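Local coordinates for N6 adenine specific DNA methylase (Encephalitozoon cuniculi, PDB 3Q87), which forms the catalytic subunit of the Mtq2-Trm112 complex, which uses S-adenosylmethionine to methylate the translation termination factor eRF1, at residues B[74-79]-B[114-119]. Residues are numbered along the deposited sequence; the frame is centred on the assembly and turned at random.
Sequences INQESV and VTVGML
Gln76 reaches from the short 3-10 turn 76-78 to the backbone of Thr115, where its OE1 accepts a hydrogen bond from the Thr115 N at 2.8 Å. The N-H points almost straight at the oxygen (164°) but approaches from above the carboxamide plane. CG lies anti to the carbonyl carbon (chi1 -66°) and the chain runs on extended, which carries the amide across to the other segment. NE2 donates to the carbonyl of Ala113, the last residue of helix 105-113, and the two bonds together fix the rotation of the amide. The side chains of Gln76 and Thr115 cross at about a right angle, the OG1 of Thr115 resting 3.4 Å from the CB of Gln76. Next to this bond, Val116 presents one methyl to the turn: CG1 sits 3.6 Å from the O of Gln76 and the same distance from the O of Val79, and packs on the CB of Val79 at 3.9 Å. One water bridges the backbones, donating to the O of Val79 (2.7 Å) and accepting from the N of Gly117. The 74-79 loop also packs against the partner chain, Trm112, with Val79 on Leu8 of that subunit. The contact thus joins the loops leading into the parallel neighbouring strands 81-84 and 118-124, at the helix-to-strand end of a beta-alpha-beta crossover in the Rossmann-like methyltransferase fold.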
loop_
_atom_site.group_PDB
_atom_site.type_symbol
_atom_site.label_atom_id
_atom_site.label_comp_id
_atom_site.label_asym_id
_atom_site.label_seq_id
_atom_site.Cartn_x
_atom_site.Cartn_y
_atom_site.Cartn_z
ATOM N N ILE B 74 7.315 1.543 1.035
ATOM C CA ILE B 74 6.150 2.290 1.478
ATOM C C ILE B 74 6.529 3.302 2.546
ATOM O O ILE B 74 7.197 2.974 3.526
ATOM C CB ILE B 74 5.040 1.344 2.055
ATOM C CG1 ILE B 74 4.640 0.285 1.025
ATOM C CG2 ILE B 74 3.814 2.153 2.495
ATOM C CD1 ILE B 74 4.216 0.875 -0.348
ATOM N N ASN B 75 6.099 4.542 2.358
ATOM C CA ASN B 75 6.209 5.549 3.409
ATOM C C ASN B 75 5.073 5.365 4.414
ATOM O O ASN B 75 3.937 5.751 4.148
ATOM C CB ASN B 75 6.140 6.937 2.785
ATOM C CG ASN B 75 6.293 8.048 3.801
ATOM O OD1 ASN B 75 6.651 7.818 4.960
ATOM N ND2 ASN B 75 6.025 9.273 3.365
ATOM N N GLN B 76 5.371 4.759 5.558
ATOM C CA GLN B 76 4.334 4.421 6.541
ATOM C C GLN B 76 3.717 5.616 7.263
ATOM O O GLN B 76 2.622 5.521 7.825
ATOM C CB GLN B 76 4.873 3.413 7.550
ATOM C CG GLN B 76 5.190 2.088 6.915
ATOM C CD GLN B 76 5.526 1.031 7.928
ATOM O OE1 GLN B 76 4.679 0.623 8.717
ATOM N NE2 GLN B 76 6.765 0.573 7.907
ATOM N N GLU B 77 4.419 6.741 7.253
ATOM C CA GLU B 77 3.860 7.972 7.793
ATOM C C GLU B 77 2.621 8.392 7.019
ATOM O O GLU B 77 1.777 9.126 7.526
ATOM C CB GLU B 77 4.896 9.103 7.750
ATOM C CG GLU B 77 6.089 8.897 8.681
ATOM C CD GLU B 77 7.007 10.120 8.733
ATOM O OE1 GLU B 77 8.154 10.034 8.241
ATOM O OE2 GLU B 77 6.578 11.173 9.258
ATOM N N SER B 78 2.502 7.926 5.788
ATOM C CA SER B 78 1.386 8.344 4.958
ATOM C C SER B 78 0.205 7.390 5.034
ATOM O O SER B 78 -0.847 7.655 4.475
ATOM C CB SER B 78 1.852 8.528 3.517
ATOM O OG SER B 78 2.772 9.607 3.448
ATOM N N VAL B 79 0.379 6.289 5.745
ATOM C CA VAL B 79 -0.662 5.263 5.830
ATOM C C VAL B 79 -1.304 5.236 7.206
ATOM O O VAL B 79 -0.603 5.246 8.227
ATOM C CB VAL B 79 -0.080 3.869 5.502
ATOM C CG1 VAL B 79 -1.132 2.753 5.716
ATOM C CG2 VAL B 79 0.468 3.866 4.086
ATOM N N VAL B 114 6.774 -2.701 11.046
ATOM C CA VAL B 114 5.522 -1.949 10.947
ATOM C C VAL B 114 5.499 -0.787 11.937
ATOM O O VAL B 114 5.889 -0.940 13.094
ATOM C CB VAL B 114 4.262 -2.870 11.123
ATOM C CG1 VAL B 114 4.191 -3.443 12.536
ATOM C CG2 VAL B 114 2.984 -2.105 10.796
ATOM N N THR B 115 5.067 0.381 11.477
ATOM C CA THR B 115 5.047 1.564 12.339
ATOM C C THR B 115 3.756 2.368 12.227
ATOM O O THR B 115 3.628 3.401 12.874
ATOM C CB THR B 115 6.240 2.527 12.060
ATOM O OG1 THR B 115 6.116 3.082 10.745
ATOM C CG2 THR B 115 7.575 1.799 12.172
ATOM N N VAL B 116 2.807 1.914 11.408
ATOM C CA VAL B 116 1.556 2.659 11.225
ATOM C C VAL B 116 0.727 2.642 12.504
ATOM O O VAL B 116 0.960 1.827 13.383
ATOM C CB VAL B 116 0.700 2.093 10.090
ATOM C CG1 VAL B 116 1.401 2.267 8.757
ATOM C CG2 VAL B 116 0.372 0.623 10.371
ATOM N N GLY B 117 -0.244 3.542 12.600
ATOM C CA GLY B 117 -1.011 3.693 13.824
ATOM C C GLY B 117 -1.910 2.511 14.160
ATOM O O GLY B 117 -2.166 2.244 15.333
ATOM N N MET B 118 -2.383 1.805 13.135
ATOM C CA MET B 118 -3.316 0.697 13.330
ATOM C C MET B 118 -3.088 -0.424 12.326
ATOM O O MET B 118 -2.781 -0.166 11.163
ATOM C CB MET B 118 -4.747 1.202 13.188
ATOM C CG MET B 118 -5.797 0.270 13.774
ATOM S SD MET B 118 -7.446 0.950 13.517
ATOM C CE MET B 118 -7.262 2.522 14.353
ATOM N N LEU B 119 -3.253 -1.664 12.769
ATOM C CA LEU B 119 -3.085 -2.809 11.883
ATOM C C LEU B 119 -4.054 -3.943 12.192
ATOM O O LEU B 119 -4.489 -4.117 13.336
ATOM C CB LEU B 119 -1.641 -3.323 11.924
ATOM C CG LEU B 119 -1.074 -3.816 13.256
ATOM C CD1 LEU B 119 -1.418 -5.278 13.509
ATOM C CD2 LEU B 119 0.437 -3.623 13.256
HETATM O O HOH W 1 -0.215 5.783 10.872
#